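Local atomic coordinates of hypothetical protein (Streptococcus pneumoniae, PDB entry 2HIY), a protein that is of unknown function but belongs to the conserved bacterial DUF1697 family and folds into two four-stranded antiparallel sheets flanked by helices. Residues E64-F67 with A68-P72; E146-S149 with K150-Y153; S52-S55 with K56-V60; V114-V117 with I118-E122. One frame throughout, in Å; residues are numbered along the deposited sequence. Where two conformers were deposited one is given.

Contact 1: E64-F67 with A68-P72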
# COMPACT_ATOMS: atom_id res chain seq x y z
N GLU D 64 5.51 -26.06 -21.19
CA GLU D 64 6.01 -24.84 -21.83
C GLU D 64 5.06 -24.36 -22.91
O GLU D 64 4.72 -23.17 -22.98
CB GLU D 64 7.41 -25.07 -22.40
CG GLU D 64 8.46 -25.11 -21.33
CD GLU D 64 9.82 -25.56 -21.81
OE1 GLU D 64 9.92 -26.12 -22.93
OE2 GLU D 64 10.80 -25.37 -21.03
N THR D 65 4.61 -25.27 -23.77
CA THR D 65 3.67 -24.91 -24.82
C THR D 65 2.34 -24.45 -24.22
O THR D 65 1.74 -23.46 -24.67
CB THR D 65 3.47 -26.09 -25.78
OG1 THR D 65 4.74 -26.39 -26.38
CG2 THR D 65 2.42 -25.77 -26.87
N PHE D 66 1.89 -25.15 -23.19
CA PHE D 66 0.63 -24.77 -22.53
C PHE D 66 0.67 -23.35 -21.95
O PHE D 66 -0.23 -22.54 -22.19
CB PHE D 66 0.29 -25.78 -21.42
CG PHE D 66 -0.86 -25.37 -20.59
CD1 PHE D 66 -2.15 -25.55 -21.06
CD2 PHE D 66 -0.67 -24.77 -19.36
CE1 PHE D 66 -3.25 -25.13 -20.29
CE2 PHE D 66 -1.76 -24.37 -18.59
CZ PHE D 66 -3.05 -24.55 -19.07
N PHE D 67 1.71 -23.04 -21.18
CA PHE D 67 1.79 -21.71 -20.60
C PHE D 67 1.94 -20.62 -21.65
O PHE D 67 1.36 -19.55 -21.52
CB PHE D 67 2.92 -21.62 -19.59
CG PHE D 67 2.69 -22.44 -18.33
CD1 PHE D 67 1.50 -22.33 -17.62
CD2 PHE D 67 3.68 -23.29 -17.86
CE1 PHE D 67 1.30 -23.07 -16.44
CE2 PHE D 67 3.47 -24.02 -16.69
CZ PHE D 67 2.30 -23.91 -16.00
N ALA D 68 2.75 -20.90 -22.68
CA ALA D 68 2.97 -19.87 -23.73
C ALA D 68 1.64 -19.43 -24.35
O ALA D 68 1.50 -18.28 -24.73
CB ALA D 68 3.94 -20.35 -24.78
N VAL D 69 0.68 -20.35 -24.44
CA VAL D 69 -0.61 -20.04 -25.06
C VAL D 69 -1.58 -19.47 -24.04
O VAL D 69 -2.26 -18.48 -24.31
CB VAL D 69 -1.24 -21.28 -25.70
CG1 VAL D 69 -2.66 -20.97 -26.21
CG2 VAL D 69 -0.36 -21.78 -26.83
N HIS D 70 -1.66 -20.10 -22.86
CA HIS D 70 -2.74 -19.82 -21.91
C HIS D 70 -2.41 -18.81 -20.82
O HIS D 70 -3.29 -18.09 -20.34
CB HIS D 70 -3.24 -21.12 -21.29
CG HIS D 70 -3.84 -22.03 -22.29
ND1 HIS D 70 -5.19 -22.00 -22.60
CD2 HIS D 70 -3.28 -22.94 -23.11
CE1 HIS D 70 -5.43 -22.88 -23.54
NE2 HIS D 70 -4.30 -23.45 -23.89
N TYR D 71 -1.15 -18.80 -20.39
CA TYR D 71 -0.69 -17.91 -19.30
C TYR D 71 0.72 -17.44 -19.62
O TYR D 71 1.66 -17.87 -18.96
CB TYR D 71 -0.68 -18.65 -17.95
CG TYR D 71 -2.04 -19.18 -17.59
CD1 TYR D 71 -3.03 -18.33 -17.09
CD2 TYR D 71 -2.36 -20.54 -17.77
CE1 TYR D 71 -4.32 -18.81 -16.79
CE2 TYR D 71 -3.65 -21.02 -17.50
CZ TYR D 71 -4.62 -20.16 -16.99
OH TYR D 71 -5.89 -20.61 -16.69
N PRO D 72 0.88 -16.55 -20.60
CA PRO D 72 2.20 -16.22 -21.13
C PRO D 72 3.10 -15.50 -20.14
O PRO D 72 4.31 -15.42 -20.40
CB PRO D 72 1.90 -15.35 -22.37
CG PRO D 72 0.47 -15.15 -22.40
CD PRO D 72 -0.23 -15.90 -21.34
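Phe66 and His70 meet ring to ring, one helical turn apart, with planes only 20° from parallel but displaced so that only their rims face each other. Phe66 CD1 lies 3.5 Å from His70 CD2, and CE1 of the phenylalanine sits over one face of the imidazole near its rim. Val69 CG1 covers the opposite face, so the imidazole is held between two apolar groups. Phe66 has a chi1 of 172°, which turns CG directly away from the main-chain nitrogen and swings the ring outward along the flank that His70 also lines.

This is the C-terminal end of helix 56-70, where Tyr71 is the first residue to leave helical geometry. Apolar contacts gather on the buried side. Phe66 and Tyr71 run alongside each other, pointing the same way, with Phe66 CZ 3.9 Å from Tyr71 CE2 near the plane of the tyrosine ring. Phe67 CD1 reaches Tyr71 CD2 more loosely, at 4.3 Å. Large flat side chains suit this flank because helix 24-34 packs on it: Leu27 touches both Phe66 and Tyr71, and the tyrosine hydroxyl is hydrogen-bonded to Glu30 OE1.

Among the backbone bonds, His70 N reaches Phe66 O at 2.9 Å, while Tyr71 N still closes on Phe67 O at 2.9 Å. Pro72, which has no N-H to donate, suits the exit and places its CA 3.5 Å from Phe67 O in a CA-H...O contact.

Contact 2: E146-S149 with K150-Y153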
# COMPACT_ATOMS: atom_id res chain seq x y z
N GLU D 146 16.01 -8.66 13.50
CA GLU D 146 16.77 -7.42 13.74
C GLU D 146 17.94 -7.21 12.78
O GLU D 146 18.39 -6.08 12.60
CB GLU D 146 17.24 -7.35 15.19
CG GLU D 146 18.14 -6.16 15.53
CD GLU D 146 19.59 -6.57 15.80
OE1 GLU D 146 20.22 -7.17 14.91
OE2 GLU D 146 20.09 -6.29 16.92
N SER D 147 18.43 -8.29 12.16
CA SER D 147 19.53 -8.20 11.22
C SER D 147 19.09 -8.50 9.80
O SER D 147 19.92 -8.45 8.89
CB SER D 147 20.61 -9.20 11.64
OG SER D 147 20.02 -10.49 11.58
N TYR D 148 17.82 -8.79 9.59
CA TYR D 148 17.36 -9.24 8.29
C TYR D 148 17.67 -8.24 7.17
O TYR D 148 18.06 -8.64 6.05
CB TYR D 148 15.85 -9.56 8.35
CG TYR D 148 15.29 -9.95 7.02
CD1 TYR D 148 15.45 -11.24 6.56
CD2 TYR D 148 14.68 -9.01 6.17
CE1 TYR D 148 14.98 -11.62 5.30
CE2 TYR D 148 14.21 -9.39 4.91
CZ TYR D 148 14.37 -10.69 4.49
OH TYR D 148 13.92 -11.09 3.22
N SER D 149 17.48 -6.96 7.43
CA SER D 149 17.66 -5.96 6.36
C SER D 149 19.12 -5.82 5.93
O SER D 149 19.38 -5.22 4.89
CB SER D 149 17.12 -4.59 6.80
OG SER D 149 17.91 -4.02 7.80
N LYS D 150 20.06 -6.39 6.68
CA LYS D 150 21.47 -6.39 6.30
C LYS D 150 21.91 -7.67 5.62
O LYS D 150 23.07 -7.79 5.25
CB LYS D 150 22.35 -6.13 7.52
CG LYS D 150 22.19 -4.72 8.14
CD LYS D 150 22.91 -4.67 9.52
CE LYS D 150 22.68 -3.36 10.26
NZ LYS D 150 23.62 -2.29 9.81
N THR D 151 21.00 -8.63 5.45
CA THR D 151 21.39 -9.87 4.82
C THR D 151 21.56 -9.73 3.30
O THR D 151 20.93 -8.87 2.65
CB THR D 151 20.37 -11.02 5.09
OG1 THR D 151 19.08 -10.70 4.55
CG2 THR D 151 20.28 -11.35 6.58
N ALA D 152 22.39 -10.60 2.72
CA ALA D 152 22.50 -10.67 1.27
C ALA D 152 21.18 -11.09 0.66
O ALA D 152 20.83 -10.63 -0.44
CB ALA D 152 23.59 -11.66 0.90
N TYR D 153 20.44 -11.98 1.31
CA TYR D 153 19.13 -12.38 0.81
C TYR D 153 18.26 -11.15 0.55
O TYR D 153 17.68 -11.00 -0.55
CB TYR D 153 18.46 -13.31 1.83
CG TYR D 153 17.16 -13.90 1.34
CD1 TYR D 153 17.17 -15.07 0.60
CD2 TYR D 153 15.93 -13.31 1.63
CE1 TYR D 153 15.99 -15.64 0.10
CE2 TYR D 153 14.73 -13.86 1.14
CZ TYR D 153 14.78 -15.02 0.40
OH TYR D 153 13.58 -15.55 -0.06
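The backbone from Ser147 to Thr151 turns tightly, Lys150 N reaching back to Ser147 O at 3.0 Å and Thr151 N to Tyr148 O, also at 3.0 Å. The turn leads into helix 152-156, with Thr151 at the N-cap. Its hydroxyl gives its proton to Tyr148 O over 2.7 Å, in the carbonyl plane, and accepts from His154 N inside the helix. One threonine therefore both caps the helix and ties it to the preceding turn; a beta-branched hydroxyl residue suits this place because OG1 can serve both while CG2 packs against the turn. The torsion that sets OG1 between the backbone N and the carbonyl carbon (chi1 62°) allows this double use, and Tyr148 O is gripped by two donors of the same residue.

Tyr148 swings its ring beneath the cap, so that OG1 of Thr151 lies over one face, toward the rim. Glu129 receives the N-H groups of Ala152 and Tyr153, an acidic partner well placed at the start of a helix. Arg102 makes a cation-pi contact with Tyr148, while Tyr153 lies against strand 102-108, and the two tyrosine side chains cross at a slant. The phenol oxygen Tyr148 OH comes to the edge of the second ring, in its plane, 3.4 Å from Tyr153 CD2.

Contact 3: S52-S55 with K56-V60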
# COMPACT_ATOMS: atom_id res chain seq x y z
N SER D 52 1.54 -38.45 -13.65
CA SER D 52 1.73 -38.79 -15.05
C SER D 52 2.78 -39.86 -15.24
O SER D 52 3.78 -39.89 -14.50
CB SER D 52 2.13 -37.54 -15.86
OG SER D 52 2.26 -37.84 -17.24
N ILE D 53 2.59 -40.68 -16.25
CA ILE D 53 3.58 -41.66 -16.66
C ILE D 53 4.36 -41.17 -17.88
O ILE D 53 5.29 -41.84 -18.34
CB ILE D 53 2.87 -43.02 -16.93
CG1 ILE D 53 3.86 -44.20 -16.92
CG2 ILE D 53 2.07 -42.98 -18.21
CD1 ILE D 53 3.16 -45.55 -16.78
N ASP D 54 4.04 -39.99 -18.40
CA ASP D 54 4.74 -39.45 -19.55
C ASP D 54 6.19 -39.12 -19.15
O ASP D 54 6.48 -38.90 -17.96
CB ASP D 54 4.03 -38.19 -20.04
CG ASP D 54 4.25 -37.92 -21.53
OD1 ASP D 54 5.06 -38.61 -22.18
OD2 ASP D 54 3.60 -36.98 -22.03
N SER D 55 7.10 -39.06 -20.12
CA SER D 55 8.51 -38.75 -19.81
C SER D 55 8.59 -37.32 -19.31
O SER D 55 7.79 -36.47 -19.68
CB SER D 55 9.40 -38.90 -21.02
OG SER D 55 9.15 -37.89 -21.97
N LYS D 56 9.54 -37.06 -18.41
CA LYS D 56 9.69 -35.70 -17.91
C LYS D 56 9.96 -34.71 -19.04
O LYS D 56 9.42 -33.62 -19.02
CB LYS D 56 10.77 -35.61 -16.85
CG LYS D 56 10.75 -34.22 -16.23
CD LYS D 56 11.62 -34.13 -15.05
CE LYS D 56 11.48 -32.71 -14.48
NZ LYS D 56 12.45 -32.52 -13.42
N ALA D 57 10.75 -35.10 -20.04
CA ALA D 57 11.04 -34.23 -21.18
C ALA D 57 9.78 -33.83 -21.93
O ALA D 57 9.63 -32.66 -22.31
CB ALA D 57 12.05 -34.88 -22.11
N GLN D 58 8.88 -34.78 -22.12
CA GLN D 58 7.63 -34.47 -22.78
C GLN D 58 6.71 -33.64 -21.90
O GLN D 58 6.00 -32.76 -22.41
CB GLN D 58 6.93 -35.73 -23.31
CG GLN D 58 7.62 -36.25 -24.58
CD GLN D 58 7.05 -37.53 -25.17
OE1 GLN D 58 6.16 -38.18 -24.61
NE2 GLN D 58 7.57 -37.90 -26.33
N LEU D 59 6.72 -33.90 -20.59
CA LEU D 59 5.93 -33.07 -19.67
C LEU D 59 6.38 -31.62 -19.70
O LEU D 59 5.57 -30.70 -19.73
CB LEU D 59 5.99 -33.61 -18.23
CG LEU D 59 5.23 -34.91 -18.00
CD1 LEU D 59 5.58 -35.44 -16.64
CD2 LEU D 59 3.73 -34.69 -18.09
N VAL D 60 7.70 -31.41 -19.67
CA VAL D 60 8.24 -30.05 -19.72
C VAL D 60 7.86 -29.35 -21.04
O VAL D 60 7.45 -28.19 -21.03
CB VAL D 60 9.77 -30.07 -19.51
CG1 VAL D 60 10.39 -28.68 -19.76
CG2 VAL D 60 10.10 -30.54 -18.09
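Leu59 lays its isobutyl end across the turn that precedes its helix, CD2 standing 3.6 Å from Ser52 OG and 4.0 Å from Asp54 CB. CD1 points to the backbone instead, 3.8 Å from Asp54 O. With CG anti to its carbonyl carbon (chi1 -71°), the leucine leans back toward the N terminus and roofs the bend with methyl groups. A branched apolar residue suits this buried position, where it also touches Leu36.

Three side chains organise the polar part. Ser52, at the end of strand 47-52, turns its hydroxyl back to the chain and accepts from Asp54 N at 3.0 Å; a short hydroxyl side chain is what such an ST turn needs. Asp54 then folds its carboxylate over the next peptide, and Ser55 N approaches OD1 at 2.9 Å from above the carboxylate plane, a rather bent bond of 131°. This bond helps orient the acid, whose CG and OD1 lie beside Gln58 CB.

Ser55 takes the helix start itself. Its OG accepts from Gln58 N over 3.1 Å at a fairly straight 156°, capping an N-H of the first helical turn, and its own carbonyl receives Leu59 N at 2.9 Å. Lys56 points the other way, its extended chain carrying NZ to the carbonyl of Leu79 and into a salt bridge with Glu110. The whole is a strand-to-helix connection in which an ST turn runs directly into a serine N-cap, opening helix 56-70.

Contact 4: V114-V117 with I118-E122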
# COMPACT_ATOMS: atom_id res chain seq x y z
N VAL D 114 22.21 -24.04 -13.29
CA VAL D 114 22.46 -24.07 -11.86
C VAL D 114 23.88 -23.64 -11.49
O VAL D 114 24.09 -22.98 -10.49
CB VAL D 114 22.11 -25.45 -11.27
CG1 VAL D 114 22.56 -25.59 -9.82
CG2 VAL D 114 20.60 -25.71 -11.42
N ASP D 115 24.85 -24.01 -12.32
CA ASP D 115 26.20 -23.60 -12.02
C ASP D 115 26.38 -22.07 -12.03
O ASP D 115 27.15 -21.54 -11.23
CB ASP D 115 27.20 -24.27 -12.96
CG ASP D 115 27.48 -25.73 -12.59
OD1 ASP D 115 26.99 -26.24 -11.55
OD2 ASP D 115 28.25 -26.35 -13.34
N GLN D 116 25.68 -21.39 -12.94
CA GLN D 116 25.72 -19.93 -12.90
C GLN D 116 25.06 -19.37 -11.65
O GLN D 116 25.57 -18.41 -11.05
CB GLN D 116 25.08 -19.34 -14.16
CG GLN D 116 25.10 -17.80 -14.18
CD GLN D 116 26.51 -17.19 -14.12
OE1 GLN D 116 27.03 -16.79 -13.04
NE2 GLN D 116 27.12 -17.09 -15.29
N VAL D 117 23.94 -19.97 -11.25
CA VAL D 117 23.29 -19.55 -10.00
C VAL D 117 24.21 -19.72 -8.80
O VAL D 117 24.38 -18.80 -7.99
CB VAL D 117 21.99 -20.34 -9.76
CG1 VAL D 117 21.38 -20.02 -8.39
CG2 VAL D 117 20.98 -20.03 -10.87
N ILE D 118 24.90 -20.86 -8.74
CA ILE D 118 25.83 -21.09 -7.64
C ILE D 118 26.94 -20.04 -7.64
O ILE D 118 27.28 -19.47 -6.61
CB ILE D 118 26.41 -22.51 -7.75
CG1 ILE D 118 25.32 -23.56 -7.47
CG2 ILE D 118 27.56 -22.70 -6.79
CD1 ILE D 118 25.75 -25.02 -7.77
N ALA D 119 27.49 -19.76 -8.83
CA ALA D 119 28.59 -18.79 -8.86
C ALA D 119 28.13 -17.42 -8.43
O ALA D 119 28.79 -16.73 -7.66
CB ALA D 119 29.21 -18.72 -10.29
N THR D 120 26.95 -17.02 -8.89
CA THR D 120 26.40 -15.72 -8.49
C THR D 120 26.13 -15.67 -6.99
O THR D 120 26.55 -14.72 -6.33
CB THR D 120 25.14 -15.45 -9.28
OG1 THR D 120 25.48 -15.35 -10.67
CG2 THR D 120 24.47 -14.13 -8.84
N VAL D 121 25.48 -16.70 -6.46
CA VAL D 121 25.19 -16.69 -5.03
C VAL D 121 26.48 -16.69 -4.20
O VAL D 121 26.59 -15.95 -3.23
CB VAL D 121 24.28 -17.85 -4.64
CG1 VAL D 121 24.14 -17.92 -3.15
CG2 VAL D 121 22.89 -17.65 -5.25
N GLU D 122 27.47 -17.46 -4.65
CA GLU D 122 28.73 -17.52 -3.91
C GLU D 122 29.45 -16.20 -3.93
O GLU D 122 30.30 -15.98 -3.04
CB GLU D 122 29.65 -18.58 -4.54
CG GLU D 122 29.29 -20.00 -4.12
CD GLU D 122 30.14 -21.06 -4.85
OE1 GLU D 122 30.72 -20.77 -5.93
OE2 GLU D 122 30.15 -22.21 -4.36
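Gln116 and Thr120 pair one turn apart on the helix. Thr120 N donates to Gln116 O at 2.9 Å, a straight bond of 165°, and the hydroxyl of the same threonine lies close to two oxygens, Gln116 O at 3.1 Å and Gln116 OE1 at 3.2 Å, so which one it serves is not settled. The glutamine reaches there because its chain starts anti to the backbone N and then bends at chi2 (60°), bringing the amide back over the next turn. A threonine suits the spot: its OG1 sits beside the backbone N, facing the carbonyl one turn earlier. Elsewhere along the backbone, Val121 N meets Val117 O at 2.8 Å and Ile118 N meets Val114 O at 2.9 Å.

Together these are successive i to i+4 bonds of an amphipathic alpha-helix, 114-122, packed across the antiparallel sheet that contains strands 129-133 and 137-142. Its inner face is lined by two valines, with Val117 CG1 standing 4.2 Å from Val121 CG2. Both valines touch Ile138 and Phe162, and Val121 adds Leu131 and Phe133; short branched side chains let the helix lie close to the strands.

Ile118 flanks this face and also touches Phe133. Its CD1 meets Val114 CG1 at 3.8 Å, methyl against methyl, the two side chains crossing at an oblique angle, while Asp115 runs alongside the isoleucine, pointing the same way. On the exposed side, Ala119 presents only a methyl group, with Gln116 OE1 4.0 Å from its CB.

All four contacts are local and lie in series along the chain, none nesting in or crossing another. Contact 3 comes first and closes the turn between strand 47-52 and helix 56-70; contact 1 follows near the other end of that helix, the two centres about 16 Å apart, where it packs on helix 24-34. Both therefore belong to the first antiparallel sheet and its helices. Contact 4 then lies wholly within helix 114-122, on the second sheet, whose strand order matches that of the first. Contact 2, last, joins strand 137-142 to helix 152-156 on that same sheet, its nearest atoms about 7 Å from contact 4, and lies across the chain's centre from contacts 1 and 3.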